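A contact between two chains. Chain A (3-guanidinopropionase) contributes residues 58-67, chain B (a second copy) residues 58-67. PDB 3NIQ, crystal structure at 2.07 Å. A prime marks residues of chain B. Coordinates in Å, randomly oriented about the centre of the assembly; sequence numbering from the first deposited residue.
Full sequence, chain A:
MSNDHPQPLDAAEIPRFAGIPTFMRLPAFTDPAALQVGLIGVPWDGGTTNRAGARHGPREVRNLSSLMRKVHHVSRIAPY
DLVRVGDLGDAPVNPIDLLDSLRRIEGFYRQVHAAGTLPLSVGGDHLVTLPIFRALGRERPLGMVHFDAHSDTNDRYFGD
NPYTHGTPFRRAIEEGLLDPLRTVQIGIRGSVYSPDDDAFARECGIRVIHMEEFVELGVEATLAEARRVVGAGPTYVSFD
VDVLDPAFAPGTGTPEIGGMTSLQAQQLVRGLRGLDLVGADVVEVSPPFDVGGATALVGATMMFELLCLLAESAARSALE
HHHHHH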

# COMPACT_ATOMS: atom_id res chain seq x y z
N PRO A 58 17.48 2.72 -9.95
CA PRO A 58 18.47 3.75 -9.66
C PRO A 58 17.86 5.05 -9.12
O PRO A 58 18.45 5.70 -8.24
CB PRO A 58 19.14 3.97 -11.02
CG PRO A 58 18.99 2.65 -11.71
CD PRO A 58 17.56 2.29 -11.36
N ARG A 59 16.70 5.43 -9.62
CA ARG A 59 16.07 6.65 -9.11
C ARG A 59 15.73 6.50 -7.62
O ARG A 59 15.98 7.40 -6.82
CB ARG A 59 14.81 7.00 -9.90
CG ARG A 59 14.24 8.39 -9.45
CD ARG A 59 13.39 8.99 -10.51
NE ARG A 59 14.22 9.62 -11.54
CZ ARG A 59 13.77 10.02 -12.72
NH1 ARG A 59 12.49 9.85 -13.05
NH2 ARG A 59 14.60 10.58 -13.59
N GLU A 60 15.14 5.37 -7.24
CA GLU A 60 14.70 5.25 -5.86
C GLU A 60 15.86 4.97 -4.92
O GLU A 60 15.84 5.38 -3.75
CB GLU A 60 13.58 4.20 -5.72
CG GLU A 60 12.31 4.60 -6.51
CD GLU A 60 11.86 6.02 -6.23
OE1 GLU A 60 11.89 6.43 -5.05
OE2 GLU A 60 11.48 6.73 -7.20
N VAL A 61 16.88 4.27 -5.41
CA VAL A 61 18.11 4.15 -4.60
C VAL A 61 18.79 5.53 -4.40
O VAL A 61 19.30 5.82 -3.32
CB VAL A 61 19.11 3.09 -5.19
CG1 VAL A 61 20.47 3.16 -4.48
CG2 VAL A 61 18.53 1.68 -5.03
N ARG A 62 18.80 6.38 -5.43
CA ARG A 62 19.33 7.74 -5.25
C ARG A 62 18.56 8.41 -4.13
O ARG A 62 19.13 9.00 -3.22
CB ARG A 62 19.19 8.60 -6.52
CG ARG A 62 20.23 8.32 -7.61
CD ARG A 62 20.24 9.40 -8.69
NE ARG A 62 21.41 9.29 -9.56
CZ ARG A 62 21.47 8.56 -10.68
NH1 ARG A 62 20.41 7.85 -11.07
NH2 ARG A 62 22.58 8.54 -11.41
N ASN A 63 17.24 8.31 -4.22
CA ASN A 63 16.36 8.93 -3.25
C ASN A 63 16.63 8.53 -1.81
O ASN A 63 16.86 9.38 -0.95
CB ASN A 63 14.93 8.61 -3.62
CG ASN A 63 13.97 9.59 -3.05
OD1 ASN A 63 13.66 9.56 -1.86
ND2 ASN A 63 13.53 10.52 -3.89
N LEU A 64 16.60 7.22 -1.56
CA LEU A 64 16.84 6.68 -0.23
C LEU A 64 18.28 6.83 0.25
O LEU A 64 18.53 6.85 1.46
CB LEU A 64 16.42 5.20 -0.16
CG LEU A 64 14.95 4.98 0.21
CD1 LEU A 64 14.63 5.50 1.66
CD2 LEU A 64 13.97 5.59 -0.78
N SER A 65 19.22 6.94 -0.69
CA SER A 65 20.64 7.13 -0.31
C SER A 65 20.88 8.45 0.45
O SER A 65 21.94 8.65 1.02
CB SER A 65 21.57 7.03 -1.52
OG SER A 65 21.53 8.21 -2.31
N SER A 66 19.88 9.34 0.45
CA SER A 66 19.90 10.54 1.31
C SER A 66 20.06 10.20 2.78
O SER A 66 20.47 11.06 3.56
CB SER A 66 18.58 11.30 1.14
OG SER A 66 18.66 12.06 -0.03
N LEU A 67 19.73 8.97 3.18
CA LEU A 67 19.80 8.60 4.60
C LEU A 67 21.20 8.18 5.03
O LEU A 67 21.47 8.05 6.24
CB LEU A 67 18.82 7.47 4.93
CG LEU A 67 17.35 7.66 4.54
CD1 LEU A 67 16.48 6.58 5.16
CD2 LEU A 67 16.86 9.05 4.96
N PRO B 58 8.48 18.48 -2.16
CA PRO B 58 9.32 18.86 -3.29
C PRO B 58 10.09 17.69 -3.92
O PRO B 58 10.14 17.58 -5.15
CB PRO B 58 10.28 19.89 -2.68
CG PRO B 58 9.47 20.50 -1.56
CD PRO B 58 8.71 19.33 -0.98
N ARG B 59 10.66 16.81 -3.11
CA ARG B 59 11.36 15.64 -3.66
C ARG B 59 10.48 14.77 -4.56
O ARG B 59 10.90 14.30 -5.62
CB ARG B 59 11.93 14.76 -2.55
CG ARG B 59 12.69 13.57 -3.12
CD ARG B 59 13.71 13.09 -2.18
NE ARG B 59 14.87 13.97 -2.10
CZ ARG B 59 15.73 13.93 -1.09
NH1 ARG B 59 15.52 13.07 -0.11
NH2 ARG B 59 16.78 14.74 -1.04
N GLU B 60 9.25 14.52 -4.14
CA GLU B 60 8.41 13.61 -4.89
C GLU B 60 7.80 14.31 -6.10
O GLU B 60 7.70 13.71 -7.17
CB GLU B 60 7.37 12.95 -3.99
CG GLU B 60 8.04 12.03 -2.95
CD GLU B 60 9.02 11.04 -3.61
OE1 GLU B 60 8.69 10.50 -4.68
OE2 GLU B 60 10.11 10.80 -3.07
N VAL B 61 7.45 15.58 -5.96
CA VAL B 61 7.03 16.37 -7.12
C VAL B 61 8.16 16.43 -8.17
O VAL B 61 7.91 16.21 -9.35
CB VAL B 61 6.53 17.77 -6.72
CG1 VAL B 61 6.16 18.57 -7.98
CG2 VAL B 61 5.30 17.63 -5.81
N ARG B 62 9.39 16.70 -7.74
CA ARG B 62 10.56 16.57 -8.65
C ARG B 62 10.56 15.21 -9.39
O ARG B 62 10.66 15.15 -10.63
CB ARG B 62 11.86 16.71 -7.86
CG ARG B 62 12.29 18.17 -7.64
CD ARG B 62 13.72 18.23 -7.14
NE ARG B 62 14.19 19.61 -7.00
CZ ARG B 62 14.15 20.32 -5.88
NH1 ARG B 62 13.68 19.79 -4.76
NH2 ARG B 62 14.61 21.58 -5.88
N ASN B 63 10.45 14.14 -8.62
CA ASN B 63 10.42 12.77 -9.14
C ASN B 63 9.40 12.65 -10.26
O ASN B 63 9.74 12.33 -11.41
CB ASN B 63 10.08 11.79 -8.00
CG ASN B 63 10.27 10.32 -8.39
OD1 ASN B 63 10.35 9.96 -9.56
ND2 ASN B 63 10.32 9.46 -7.38
N LEU B 64 8.15 12.92 -9.93
CA LEU B 64 7.06 12.74 -10.89
C LEU B 64 7.03 13.76 -12.02
O LEU B 64 6.45 13.50 -13.07
CB LEU B 64 5.71 12.60 -10.18
CG LEU B 64 5.66 11.10 -9.84
CD1 LEU B 64 6.73 10.70 -8.82
CD2 LEU B 64 4.32 10.58 -9.48
N SER B 65 7.69 14.90 -11.84
CA SER B 65 7.76 15.94 -12.89
C SER B 65 8.52 15.45 -14.13
O SER B 65 8.48 16.09 -15.17
CB SER B 65 8.34 17.25 -12.36
OG SER B 65 9.75 17.18 -12.20
N SER B 66 9.17 14.29 -14.00
CA SER B 66 9.81 13.59 -15.11
C SER B 66 8.82 13.21 -16.19
O SER B 66 9.20 12.97 -17.35
CB SER B 66 10.46 12.29 -14.59
OG SER B 66 11.75 12.60 -14.11
N LEU B 67 7.56 13.12 -15.82
CA LEU B 67 6.51 12.72 -16.77
C LEU B 67 6.06 13.88 -17.65
O LEU B 67 5.39 13.67 -18.65
CB LEU B 67 5.32 12.12 -16.01
CG LEU B 67 5.62 10.88 -15.18
CD1 LEU B 67 4.31 10.25 -14.63
CD2 LEU B 67 6.36 9.88 -16.03
O HOH W 1 9.62 7.85 -4.31

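How does the chain B helix present itself to its copy, and what does Arg59′ do? The two helices run nearly antiparallel, at 163°, and their axes come no closer than 12.2 Å, so the gap must be spanned by side chains. The register sets Arg59′ beside Asn63, with their CA atoms 8.4 Å apart, and its CA-to-CB bond points toward chain A. The side chain is extended through chi1 and chi2, both t, before chi3 turns to m. Along the way CD of Arg59′ passes 3.1 Å from ND2 of Asn63, and farther out NH1 of Arg59′ lies 3.3 Å from OG of Ser66. Both terminal nitrogens of this guanidinium are also hydrogen-bonded elsewhere in the structure.

What does Glu60′ contribute, when its CA-to-CB bond points sideways? The chain bends through chi1 and chi2, both m, and its end comes nearer to chain A. There the two carboxylates stay apart, and a water joins them: water 1 donates one hydrogen bond to OE1 of Glu60′ and another to OE1 of Glu60, each with 2.8 Å between the water oxygen and the carboxylate oxygen. Two like charges are thus bridged by a shared donor. OE2 of Glu60′ is 3.5 Å from ND2 of Asn63, a looser approach than its counterpart across the contact.

Why is Asn63′ the residue where the two halves differ? Its amide donates from ND2 to OE2 of Glu60 at 3.0 Å, with an angle of 147°, the one direct hydrogen bond identified between the stretches. The same ND2 also makes a weak bond within its own chain, to OE1 of Glu60′ at 3.3 Å, so a single amide nitrogen links the carboxylates of both chains. Asn63 has a similar chi1 but a different amide twist, with chi2 at -77° against -17° in Asn63′, and the approximate symmetry of the contact breaks here. OD1 of Asn63′ is 3.3 Å from CD of Arg59, whereas in the other half ND2 of Asn63 is the nearest atom to CD of Arg59′.

How does the contact close at Ser66′? Ser65′ takes no part across the contact; its OG turns back to O of Arg62′, 2.7 Å away, as a hydrogen-bond donor. The CA-to-CB bond of Ser66′ points toward chain A, and OG of Ser66′ sits 3.0 Å from NH1 of Arg59, repeating the pairing of Ser66 with Arg59′ at the far end of the antiparallel pair.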